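Local coordinates for protein catechol O-methyltransferase (Niastella koreensis, PDB 7CVW) that transfers a methyl group from S-adenosyl-L-methionine to catechols, aided by magnesium, yielding vanillic and iso-vanillic acid in equal proportion from protocatechuic acid, at residues D165-D170 and A201-M206; G171-E176 and P181-A186; A191-N196 and G214-I219; K47-L52 and L161-N166. All coordinates share one frame; numbering follows the deposited sequence.

From the N terminus, helix 43-55 first meets strand 160-165 in interaction 4, closing a span of 108 residues that holds the first four strands of the central sheet. Interaction 1 starts where interaction 4 stops, sharing Asp-165 and Asn-166, and joins the metal-binding loop to edge strand 199-206. Interaction 2 falls between the two segments of interaction 1, a short local closure of the loop onto the start of helix 181-195. Interaction 3 brings the far end of this helix down on strand 213-220; its segments alternate with those of interaction 1, so the two cross. Strand 213-220 runs between strands 160-165 and 199-206, tying interactions 1, 3 and 4 to one sheet.

Interaction 1. Residues D165-D170 and A201-M206; sequences DNVIRD and ATILQM. With MG (magnesium ion), chain C.
Ile-203 presents its CG2 methyl to two neighbouring side chains of the loop, Val-167 and Ile-168. The methyl lies 3.7 Å from Val-167 CG2 and 3.9 Å from Ile-168 CD1, and both loop side chains run obliquely to that of Ile-203. With chi1 of -65°, Ile-203 CG2 stands anti to the backbone N, which turns this branch rather than CG1 to the loop. Val-167 answers with the methyl wedged between its own N and carbonyl carbon, while Ile-168 reaches in with the tip of its longer branch. The contact is wholly apolar and buried; Ile-168 also packs on Val-9, and Ile-203 on Ile-13, of the second subunit. Segment 201-206 lies on strand 199-206, outermost on this side of the chain's seven-stranded class I methyltransferase sheet; strand 213-220 runs between it and strand 160-165, whose exit is this loop. Just before Val-167, the loop turns through the positive phi of Asn-166 (70°) and delivers two magnesium ligands: Asp-165 OD2 and Asn-166 OD1, each 2.4 Å from the ion. Asp-165 OD2 and Asn-166 OD1 are only 3.2 Å apart, a closeness the shared cation would offset. Two waters and Asp-139 add to the metal shell. In the second shell, Asp-213 accepts hydrogen bonds from Asn-166 ND2 and from the backbone N atoms of Ile-168 and Arg-169, Lys-142 NZ bonds to Asn-166 OD1, and Asn-190 ND2 holds the carbonyl of Val-167.

Interaction 2. Residues G171-E176 and P181-A186; sequences GKVLDE and PAVQGA
Val-173, in a 3-10 segment that includes 172-174, passes Val-183 in the first turn of helix 181-195 with their CA atoms 5.7 Å apart. Val-183 CG1 reaches the backbone of the preceding residue, Lys-172: swung away from its own N by a chi1 of 173°, it lies 3.3 Å from Lys-172 O. The other methyl, CG2, meets the aliphatic part of the lysine: Lys-172 CB is 3.8 Å from Val-183 CG2, and the two side chains lie at about a right angle. Farther out the lysine chain bends at chi3 (-82°), CE still brushing that methyl at 4.2 Å from Val-183 CG2. Almost one helical turn beyond Val-183, Ala-186 offers its single methyl to Val-173, whose CG1 is 3.7 Å from Ala-186 CB. The contact folds the end of the loop after strand 160-165 back on the start of helix 181-195, with the Ala-186 side chain about 7 Å from that of the magnesium ligand Asn-166. Tyr-12 of the second subunit packs on Val-173 and Leu-174. Across the segments the contact is van der Waals in kind, and its polar atoms are satisfied alongside: Lys-172 O by Asp-175 N, the ammonium group by a salt bridge to Glu-180, the Val-173 carbonyl by Arg-187 NH1.

Interaction 3. Residues A191-N196 and G214-I219; sequences AMLGAN and GMALAI
Leu-193 points from the last turn of helix 181-195 straight at the sheet, and its two methyls divide between two alanines. CD2 comes end-on to Ala-216, 3.7 Å from Ala-216 CB, while CD1 reaches along the strand to Ala-218, more loosely at 4.3 Å from Ala-218 CB. The fork is aimed by its torsions: chi1 of -165° carries CG out on the side opposite the leucine's own N, and chi2 of 56° spreads the methyls along the strand. Because Ala-216 and Ala-218 are two residues apart, their CB atoms project from the same face of strand 213-220, and the leucine fork bridges them. The strand is the inserted antiparallel one of the class I methyltransferase sheet, hydrogen-bonded through Ala-216 and Ala-218 to strand 160-165 and through Met-215 and Leu-217 to strand 199-206. Leu-217, in between, faces the opposite side, where it meets Phe-48 of its own chain and Phe-48 of the second subunit. Around the fork, Leu-193 also touches Phe-149 of helix 145-154, Val-199 and Ala-201 of the edge strand, and Leu-17 of the second subunit.

Interaction 4. Residues K47-L52 and L161-N166; sequences KFLQLL and LIVADN. With MG (magnesium ion), chain C.
Leu-52 and Leu-161 make the closest approach of this helix-on-sheet packing, 3.7 Å between Leu-161 CD2 and Leu-52 CB. That one methyl of Leu-161 lies in the hollow between Leu-52 CB and its two methyls, with Leu-161 CD2 4.1 Å from Leu-52 CD2, and the two side chains lie at about a right angle. A chi1 of 173° swings the Leu-161 branch away from its own N and over Leu-52. Two residues on, Val-163 rises from the same face of the strand and splits its methyls between two helix residues a turn apart. Its CG2 lies 4.2 Å from Leu-52 CD1, and its CG1 lies 4.1 Å from Leu-49 CD2, so the valine forms a blunt knob against the pair. Leu-52 CD1 is also backed by its own helix, sitting 3.7 Å above one face of the Phe-48 ring, toward the rim. The segments 47-52 and 161-165 run nearly antiparallel, at 167°, their axes 11.2 Å apart at closest, as in the alpha/beta layers of a Rossmann-like methyltransferase. Segment 161-166 ends in the magnesium ligands Asp-165 and Asn-166, and Leu-49 lies near Val-41 and Ser-71 of the S-adenosyl-L-methionine site. Strand 133-138 flanks the contact through Phe-137, which touches Leu-49 and Val-163, and strand 213-220 flanks it through Met-215 and Leu-217, while Leu-52 packs on Leu-55 of the second subunit.

Interaction 1. Residues D165-D170 and A201-M206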
loop_
_atom_site.group_PDB
_atom_site.type_symbol
_atom_site.label_atom_id
_atom_site.label_comp_id
_atom_site.label_asym_id
_atom_site.label_seq_id
_atom_site.Cartn_x
_atom_site.Cartn_y
_atom_site.Cartn_z
ATOM N N ASP A 165 10.850 4.934 3.577
ATOM C CA ASP A 165 11.330 4.411 2.278
ATOM C C ASP A 165 12.692 3.725 2.440
ATOM O O ASP A 165 13.453 4.075 3.359
ATOM C CB ASP A 165 11.404 5.530 1.234
ATOM C CG ASP A 165 11.525 5.074 -0.202
ATOM O OD1 ASP A 165 11.074 3.952 -0.487
ATOM O OD2 ASP A 165 12.052 5.864 -1.042
ATOM N N ASN A 166 13.007 2.808 1.516
ATOM C CA ASN A 166 14.389 2.268 1.347
ATOM C C ASN A 166 14.777 1.373 2.529
ATOM O O ASN A 166 15.895 1.499 3.063
ATOM C CB ASN A 166 15.423 3.383 1.164
ATOM C CG ASN A 166 15.034 4.382 0.088
ATOM O OD1 ASN A 166 14.852 5.558 0.391
ATOM N ND2 ASN A 166 14.887 3.927 -1.147
ATOM N N VAL A 167 13.910 0.433 2.900
ATOM C CA VAL A 167 14.164 -0.450 4.074
ATOM C C VAL A 167 14.536 -1.881 3.648
ATOM O O VAL A 167 14.716 -2.679 4.568
ATOM C CB VAL A 167 12.987 -0.430 5.059
ATOM C CG1 VAL A 167 12.771 0.968 5.631
ATOM C CG2 VAL A 167 11.728 -1.011 4.452
ATOM N N ILE A 168 14.738 -2.175 2.360
ATOM C CA ILE A 168 15.097 -3.540 1.859
ATOM C C ILE A 168 16.442 -3.530 1.116
ATOM O O ILE A 168 17.199 -4.499 1.259
ATOM C CB ILE A 168 13.950 -4.133 1.013
ATOM C CG1 ILE A 168 12.723 -4.434 1.879
ATOM C CG2 ILE A 168 14.394 -5.373 0.257
ATOM C CD1 ILE A 168 12.972 -5.343 3.068
ATOM N N ARG A 169 16.753 -2.490 0.343
ATOM C CA ARG A 169 18.095 -2.257 -0.262
ATOM C C ARG A 169 18.566 -3.502 -1.024
ATOM O O ARG A 169 19.642 -4.030 -0.725
ATOM C CB ARG A 169 19.134 -1.870 0.797
ATOM C CG ARG A 169 18.714 -0.795 1.785
ATOM C CD ARG A 169 18.112 0.441 1.175
ATOM N NE ARG A 169 18.883 1.071 0.121
ATOM C CZ ARG A 169 19.328 2.328 0.125
ATOM N NH1 ARG A 169 19.976 2.776 -0.933
ATOM N NH2 ARG A 169 19.085 3.144 1.134
ATOM N N ASP A 170 17.773 -3.957 -1.986
ATOM C CA ASP A 170 18.152 -5.023 -2.946
ATOM C C ASP A 170 18.323 -6.335 -2.172
ATOM O O ASP A 170 19.006 -7.207 -2.683
ATOM C CB ASP A 170 19.424 -4.650 -3.714
ATOM C CG ASP A 170 19.586 -5.326 -5.068
ATOM O OD1 ASP A 170 18.570 -5.704 -5.644
ATOM O OD2 ASP A 170 20.754 -5.480 -5.521
ATOM N N ALA A 201 2.233 -2.717 11.749
ATOM C CA ALA A 201 3.118 -2.386 10.614
ATOM C C ALA A 201 3.375 -3.574 9.696
ATOM O O ALA A 201 3.214 -4.742 10.107
ATOM C CB ALA A 201 4.428 -1.847 11.135
ATOM N N THR A 202 3.818 -3.267 8.482
ATOM C CA THR A 202 4.323 -4.257 7.514
ATOM C C THR A 202 5.473 -3.604 6.767
ATOM O O THR A 202 5.704 -2.412 6.923
ATOM C CB THR A 202 3.228 -4.757 6.559
ATOM O OG1 THR A 202 3.746 -5.920 5.891
ATOM C CG2 THR A 202 2.804 -3.708 5.551
ATOM N N ILE A 203 6.162 -4.384 5.963
ATOM C CA ILE A 203 7.102 -3.856 4.948
ATOM C C ILE A 203 6.616 -4.367 3.593
ATOM O O ILE A 203 6.320 -5.598 3.449
ATOM C CB ILE A 203 8.560 -4.261 5.236
ATOM C CG1 ILE A 203 9.053 -3.624 6.539
ATOM C CG2 ILE A 203 9.443 -3.912 4.054
ATOM C CD1 ILE A 203 10.269 -4.317 7.135
ATOM N N LEU A 204 6.466 -3.463 2.638
ATOM C CA LEU A 204 6.076 -3.809 1.253
ATOM C C LEU A 204 7.335 -3.880 0.418
ATOM O O LEU A 204 7.970 -2.833 0.231
ATOM C CB LEU A 204 5.211 -2.718 0.622
ATOM C CG LEU A 204 3.769 -2.636 1.061
ATOM C CD1 LEU A 204 3.123 -1.370 0.483
ATOM C CD2 LEU A 204 3.016 -3.874 0.600
ATOM N N GLN A 205 7.625 -5.040 -0.143
ATOM C CA GLN A 205 8.688 -5.178 -1.146
ATOM C C GLN A 205 8.282 -4.388 -2.389
ATOM O O GLN A 205 7.099 -4.441 -2.788
ATOM C CB GLN A 205 8.954 -6.638 -1.464
ATOM C CG GLN A 205 9.402 -7.457 -0.262
ATOM C CD GLN A 205 9.934 -8.818 -0.641
ATOM O OE1 GLN A 205 9.482 -9.864 -0.139
ATOM N NE2 GLN A 205 10.929 -8.813 -1.497
ATOM N N MET A 206 9.238 -3.690 -2.982
ATOM C CA MET A 206 8.949 -2.874 -4.179
ATOM C C MET A 206 9.957 -3.132 -5.286
ATOM O O MET A 206 11.164 -3.212 -5.039
ATOM C CB MET A 206 8.899 -1.396 -3.824
ATOM C CG MET A 206 7.677 -1.096 -2.979
ATOM S SD MET A 206 7.443 0.673 -2.818
ATOM C CE MET A 206 5.964 0.663 -1.801
HETATM MG MG MG C . 13.879 7.380 -0.875
HETATM O O HOH W 1 13.122 8.575 -2.793
HETATM O O HOH W 2 16.021 8.564 -0.367
#

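Interaction 2. Residues G171-E176 and P181-A186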
loop_
_atom_site.group_PDB
_atom_site.type_symbol
_atom_site.label_atom_id
_atom_site.label_comp_id
_atom_site.label_asym_id
_atom_site.label_seq_id
_atom_site.Cartn_x
_atom_site.Cartn_y
_atom_site.Cartn_z
ATOM N N GLY A 171 17.718 -6.461 -0.985
ATOM C CA GLY A 171 17.771 -7.678 -0.153
ATOM C C GLY A 171 19.025 -7.739 0.698
ATOM O O GLY A 171 19.228 -8.755 1.361
ATOM N N LYS A 172 19.841 -6.689 0.690
ATOM C CA LYS A 172 21.110 -6.642 1.471
ATOM C C LYS A 172 20.791 -6.601 2.967
ATOM O O LYS A 172 21.693 -6.872 3.758
ATOM C CB LYS A 172 21.965 -5.446 1.047
ATOM C CG LYS A 172 22.586 -5.620 -0.337
ATOM C CD LYS A 172 23.585 -4.557 -0.682
ATOM C CE LYS A 172 22.934 -3.296 -1.189
ATOM N NZ LYS A 172 23.931 -2.416 -1.851
ATOM N N VAL A 173 19.574 -6.239 3.363
ATOM C CA VAL A 173 19.186 -6.253 4.800
ATOM C C VAL A 173 19.275 -7.693 5.340
ATOM O O VAL A 173 19.226 -7.838 6.563
ATOM C CB VAL A 173 17.799 -5.646 5.080
ATOM C CG1 VAL A 173 17.796 -4.143 4.862
ATOM C CG2 VAL A 173 16.715 -6.353 4.276
ATOM N N LEU A 174 19.314 -8.718 4.485
ATOM C CA LEU A 174 19.478 -10.121 4.963
ATOM C C LEU A 174 20.909 -10.354 5.466
ATOM O O LEU A 174 21.142 -11.329 6.186
ATOM C CB LEU A 174 19.160 -11.086 3.824
ATOM C CG LEU A 174 17.706 -11.118 3.367
ATOM C CD1 LEU A 174 17.514 -12.250 2.389
ATOM C CD2 LEU A 174 16.759 -11.278 4.545
ATOM N N ASP A 175 21.861 -9.516 5.086
ATOM C CA ASP A 175 23.294 -9.687 5.451
ATOM C C ASP A 175 23.561 -9.003 6.796
ATOM O O ASP A 175 23.773 -7.759 6.827
ATOM C CB ASP A 175 24.206 -9.128 4.359
ATOM C CG ASP A 175 25.694 -9.289 4.650
ATOM O OD1 ASP A 175 26.047 -9.850 5.711
ATOM O OD2 ASP A 175 26.473 -8.849 3.812
ATOM N N GLU A 176 23.602 -9.792 7.869
ATOM C CA GLU A 176 23.867 -9.310 9.251
ATOM C C GLU A 176 25.253 -8.662 9.318
ATOM O O GLU A 176 25.452 -7.832 10.193
ATOM C CB GLU A 176 23.761 -10.454 10.270
ATOM C CG GLU A 176 24.308 -11.779 9.774
ATOM C CD GLU A 176 23.329 -12.596 8.941
ATOM O OE1 GLU A 176 22.334 -13.073 9.525
ATOM O OE2 GLU A 176 23.548 -12.746 7.711
ATOM N N PRO A 181 26.414 1.738 5.578
ATOM C CA PRO A 181 25.600 2.510 6.514
ATOM C C PRO A 181 24.093 2.412 6.246
ATOM O O PRO A 181 23.346 2.305 7.213
ATOM C CB PRO A 181 26.112 3.949 6.310
ATOM C CG PRO A 181 27.546 3.772 5.906
ATOM C CD PRO A 181 27.576 2.504 5.083
ATOM N N ALA A 182 23.677 2.518 4.994
ATOM C CA ALA A 182 22.238 2.576 4.639
ATOM C C ALA A 182 21.597 1.209 4.936
ATOM O O ALA A 182 20.417 1.172 5.300
ATOM C CB ALA A 182 22.064 3.011 3.218
ATOM N N VAL A 183 22.355 0.130 4.805
ATOM C CA VAL A 183 21.814 -1.240 5.037
ATOM C C VAL A 183 21.735 -1.447 6.547
ATOM O O VAL A 183 20.727 -1.962 7.036
ATOM C CB VAL A 183 22.663 -2.308 4.331
ATOM C CG1 VAL A 183 22.229 -3.716 4.708
ATOM C CG2 VAL A 183 22.633 -2.124 2.825
ATOM N N GLN A 184 22.766 -1.056 7.291
ATOM C CA GLN A 184 22.715 -1.146 8.767
ATOM C C GLN A 184 21.556 -0.291 9.296
ATOM O O GLN A 184 20.829 -0.738 10.230
ATOM C CB GLN A 184 24.026 -0.680 9.393
ATOM C CG GLN A 184 25.221 -1.516 8.993
ATOM C CD GLN A 184 26.479 -1.055 9.691
ATOM O OE1 GLN A 184 26.513 -0.016 10.350
ATOM N NE2 GLN A 184 27.530 -1.842 9.565
ATOM N N GLY A 185 21.362 0.898 8.738
ATOM C CA GLY A 185 20.268 1.776 9.185
ATOM C C GLY A 185 18.927 1.116 8.961
ATOM O O GLY A 185 18.066 1.175 9.852
ATOM N N ALA A 186 18.752 0.488 7.809
ATOM C CA ALA A 186 17.491 -0.203 7.472
ATOM C C ALA A 186 17.283 -1.391 8.415
ATOM O O ALA A 186 16.177 -1.572 8.884
ATOM C CB ALA A 186 17.528 -0.630 6.026
#

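Interaction 3. Residues A191-N196 and G214-I219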
loop_
_atom_site.group_PDB
_atom_site.type_symbol
_atom_site.label_atom_id
_atom_site.label_comp_id
_atom_site.label_asym_id
_atom_site.label_seq_id
_atom_site.Cartn_x
_atom_site.Cartn_y
_atom_site.Cartn_z
ATOM N N ALA A 191 14.279 -3.979 12.758
ATOM C CA ALA A 191 14.284 -4.657 14.083
ATOM C C ALA A 191 13.437 -3.867 15.082
ATOM O O ALA A 191 12.671 -4.470 15.847
ATOM C CB ALA A 191 15.689 -4.831 14.599
ATOM N N MET A 192 13.612 -2.549 15.124
ATOM C CA MET A 192 12.830 -1.656 16.004
ATOM C C MET A 192 11.366 -1.836 15.662
ATOM O O MET A 192 10.542 -1.977 16.583
ATOM C CB MET A 192 13.267 -0.204 15.825
ATOM C CG MET A 192 12.470 0.776 16.659
ATOM S SD MET A 192 10.897 1.248 15.902
ATOM C CE MET A 192 11.395 1.902 14.295
ATOM N N LEU A 193 11.048 -1.879 14.374
ATOM C CA LEU A 193 9.640 -1.916 13.963
ATOM C C LEU A 193 9.023 -3.250 14.407
ATOM O O LEU A 193 7.890 -3.224 14.943
ATOM C CB LEU A 193 9.608 -1.664 12.451
ATOM C CG LEU A 193 8.254 -1.306 11.881
ATOM C CD1 LEU A 193 7.663 -0.087 12.574
ATOM C CD2 LEU A 193 8.389 -1.115 10.387
ATOM N N GLY A 194 9.757 -4.358 14.271
ATOM C CA GLY A 194 9.307 -5.687 14.728
ATOM C C GLY A 194 9.094 -5.725 16.227
ATOM O O GLY A 194 8.325 -6.606 16.670
ATOM N N ALA A 195 9.781 -4.871 16.998
ATOM C CA ALA A 195 9.710 -4.865 18.481
ATOM C C ALA A 195 8.692 -3.834 18.970
ATOM O O ALA A 195 8.458 -3.770 20.165
ATOM C CB ALA A 195 11.083 -4.581 19.058
ATOM N N ASN A 196 8.138 -3.001 18.090
ATOM C CA ASN A 196 7.385 -1.805 18.520
ATOM C C ASN A 196 5.932 -2.183 18.801
ATOM O O ASN A 196 5.257 -2.650 17.869
ATOM C CB ASN A 196 7.517 -0.701 17.472
ATOM C CG ASN A 196 7.054 0.626 18.000
ATOM O OD1 ASN A 196 5.854 0.820 18.196
ATOM N ND2 ASN A 196 7.977 1.561 18.132
ATOM N N GLY A 214 12.003 -1.484 -0.726
ATOM C CA GLY A 214 10.736 -1.641 -0.013
ATOM C C GLY A 214 10.455 -0.441 0.856
ATOM O O GLY A 214 11.372 0.352 1.168
ATOM N N MET A 215 9.212 -0.328 1.271
ATOM C CA MET A 215 8.746 0.742 2.174
ATOM C C MET A 215 8.112 0.088 3.392
ATOM O O MET A 215 7.304 -0.854 3.213
ATOM C CB MET A 215 7.717 1.651 1.504
ATOM C CG MET A 215 8.302 2.508 0.435
ATOM S SD MET A 215 7.184 3.900 0.038
ATOM C CE MET A 215 7.910 4.426 -1.522
ATOM N N ALA A 216 8.383 0.623 4.573
ATOM C CA ALA A 216 7.646 0.217 5.797
ATOM C C ALA A 216 6.391 1.078 5.911
ATOM O O ALA A 216 6.446 2.267 5.631
ATOM C CB ALA A 216 8.474 0.378 7.032
ATOM N N LEU A 217 5.287 0.463 6.323
ATOM C CA LEU A 217 4.015 1.169 6.571
ATOM C C LEU A 217 3.598 0.845 7.995
ATOM O O LEU A 217 3.537 -0.346 8.325
ATOM C CB LEU A 217 2.940 0.689 5.589
ATOM C CG LEU A 217 2.874 1.401 4.239
ATOM C CD1 LEU A 217 4.110 1.161 3.419
ATOM C CD2 LEU A 217 1.614 0.992 3.471
ATOM N N ALA A 218 3.310 1.861 8.796
ATOM C CA ALA A 218 2.927 1.666 10.210
ATOM C C ALA A 218 1.744 2.565 10.545
ATOM O O ALA A 218 1.757 3.749 10.176
ATOM C CB ALA A 218 4.121 1.944 11.082
ATOM N N ILE A 219 0.768 2.025 11.267
ATOM C CA ILE A 219 -0.376 2.811 11.782
ATOM C C ILE A 219 -0.259 2.888 13.294
ATOM O O ILE A 219 -0.154 1.852 13.966
ATOM C CB ILE A 219 -1.720 2.238 11.328
ATOM C CG1 ILE A 219 -1.746 2.044 9.821
ATOM C CG2 ILE A 219 -2.836 3.149 11.806
ATOM C CD1 ILE A 219 -2.960 1.308 9.359
#

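Interaction 4. Residues K47-L52 and L161-N166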
loop_
_atom_site.group_PDB
_atom_site.type_symbol
_atom_site.label_atom_id
_atom_site.label_comp_id
_atom_site.label_asym_id
_atom_site.label_seq_id
_atom_site.Cartn_x
_atom_site.Cartn_y
_atom_site.Cartn_z
ATOM N N LYS A 47 2.393 8.224 -6.869
ATOM C CA LYS A 47 0.926 8.044 -6.894
ATOM C C LYS A 47 0.485 7.243 -5.663
ATOM O O LYS A 47 -0.524 7.592 -5.062
ATOM C CB LYS A 47 0.529 7.350 -8.197
ATOM C CG LYS A 47 -0.968 7.182 -8.409
ATOM C CD LYS A 47 -1.727 8.493 -8.557
ATOM C CE LYS A 47 -3.176 8.296 -8.983
ATOM N NZ LYS A 47 -3.268 7.907 -10.410
ATOM N N PHE A 48 1.235 6.219 -5.274
ATOM C CA PHE A 48 0.897 5.413 -4.081
ATOM C C PHE A 48 0.898 6.294 -2.826
ATOM O O PHE A 48 -0.075 6.251 -2.048
ATOM C CB PHE A 48 1.859 4.238 -3.981
ATOM C CG PHE A 48 1.666 3.356 -2.772
ATOM C CD1 PHE A 48 0.423 2.828 -2.470
ATOM C CD2 PHE A 48 2.739 2.981 -1.985
ATOM C CE1 PHE A 48 0.241 1.978 -1.385
ATOM C CE2 PHE A 48 2.555 2.105 -0.927
ATOM C CZ PHE A 48 1.308 1.632 -0.608
ATOM N N LEU A 49 1.936 7.122 -2.637
ATOM C CA LEU A 49 2.011 8.035 -1.467
ATOM C C LEU A 49 0.804 8.982 -1.491
ATOM O O LEU A 49 0.237 9.257 -0.420
ATOM C CB LEU A 49 3.337 8.803 -1.510
ATOM C CG LEU A 49 4.595 7.972 -1.228
ATOM C CD1 LEU A 49 5.828 8.849 -1.295
ATOM C CD2 LEU A 49 4.542 7.284 0.140
ATOM N N GLN A 50 0.418 9.466 -2.670
ATOM C CA GLN A 50 -0.734 10.387 -2.792
ATOM C C GLN A 50 -1.996 9.650 -2.350
ATOM O O GLN A 50 -2.806 10.227 -1.614
ATOM C CB GLN A 50 -0.841 10.907 -4.219
ATOM C CG GLN A 50 -1.930 11.954 -4.378
ATOM C CD GLN A 50 -1.950 12.421 -5.810
ATOM O OE1 GLN A 50 -2.519 11.750 -6.675
ATOM N NE2 GLN A 50 -1.312 13.557 -6.083
ATOM N N LEU A 51 -2.174 8.416 -2.796
ATOM C CA LEU A 51 -3.370 7.624 -2.426
ATOM C C LEU A 51 -3.388 7.372 -0.925
ATOM O O LEU A 51 -4.463 7.393 -0.329
ATOM C CB LEU A 51 -3.364 6.322 -3.224
ATOM C CG LEU A 51 -3.628 6.491 -4.717
ATOM C CD1 LEU A 51 -3.392 5.191 -5.455
ATOM C CD2 LEU A 51 -5.049 6.963 -4.987
ATOM N N LEU A 52 -2.258 7.061 -0.331
ATOM C CA LEU A 52 -2.189 6.829 1.130
ATOM C C LEU A 52 -2.599 8.121 1.848
ATOM O O LEU A 52 -3.330 8.044 2.827
ATOM C CB LEU A 52 -0.779 6.388 1.529
ATOM C CG LEU A 52 -0.384 4.976 1.121
ATOM C CD1 LEU A 52 1.078 4.716 1.428
ATOM C CD2 LEU A 52 -1.235 3.910 1.779
ATOM N N LEU A 161 -0.448 7.448 9.893
ATOM C CA LEU A 161 0.297 6.536 9.015
ATOM C C LEU A 161 1.720 7.052 8.937
ATOM O O LEU A 161 1.905 8.225 8.534
ATOM C CB LEU A 161 -0.330 6.520 7.625
ATOM C CG LEU A 161 0.443 5.736 6.579
ATOM C CD1 LEU A 161 0.493 4.262 6.921
ATOM C CD2 LEU A 161 -0.173 5.964 5.201
ATOM N N ILE A 162 2.684 6.183 9.251
ATOM C CA ILE A 162 4.125 6.478 9.105
ATOM C C ILE A 162 4.647 5.545 8.026
ATOM O O ILE A 162 4.430 4.327 8.108
ATOM C CB ILE A 162 4.899 6.315 10.423
ATOM C CG1 ILE A 162 4.278 7.157 11.529
ATOM C CG2 ILE A 162 6.361 6.679 10.202
ATOM C CD1 ILE A 162 4.733 6.805 12.919
ATOM N N VAL A 163 5.266 6.132 7.011
ATOM C CA VAL A 163 5.863 5.407 5.864
ATOM C C VAL A 163 7.359 5.678 5.890
ATOM O O VAL A 163 7.737 6.857 6.054
ATOM C CB VAL A 163 5.252 5.884 4.537
ATOM C CG1 VAL A 163 5.874 5.157 3.357
ATOM C CG2 VAL A 163 3.753 5.729 4.543
ATOM N N ALA A 164 8.178 4.652 5.747
ATOM C CA ALA A 164 9.645 4.806 5.705
ATOM C C ALA A 164 10.151 4.175 4.416
ATOM O O ALA A 164 9.881 2.982 4.203
ATOM C CB ALA A 164 10.309 4.174 6.912
ATOM N N ASP A 165 10.850 4.934 3.577
ATOM C CA ASP A 165 11.330 4.411 2.278
ATOM C C ASP A 165 12.692 3.725 2.440
ATOM O O ASP A 165 13.453 4.075 3.359
ATOM C CB ASP A 165 11.404 5.530 1.234
ATOM C CG ASP A 165 11.525 5.074 -0.202
ATOM O OD1 ASP A 165 11.074 3.952 -0.487
ATOM O OD2 ASP A 165 12.052 5.864 -1.042
ATOM N N ASN A 166 13.007 2.808 1.516
ATOM C CA ASN A 166 14.389 2.268 1.347
ATOM C C ASN A 166 14.777 1.373 2.529
ATOM O O ASN A 166 15.895 1.499 3.063
ATOM C CB ASN A 166 15.423 3.383 1.164
ATOM C CG ASN A 166 15.034 4.382 0.088
ATOM O OD1 ASN A 166 14.852 5.558 0.391
ATOM N ND2 ASN A 166 14.887 3.927 -1.147
HETATM MG MG MG C . 13.879 7.380 -0.875
HETATM O O HOH W 1 13.122 8.575 -2.793
HETATM O O HOH W 2 16.021 8.564 -0.367
#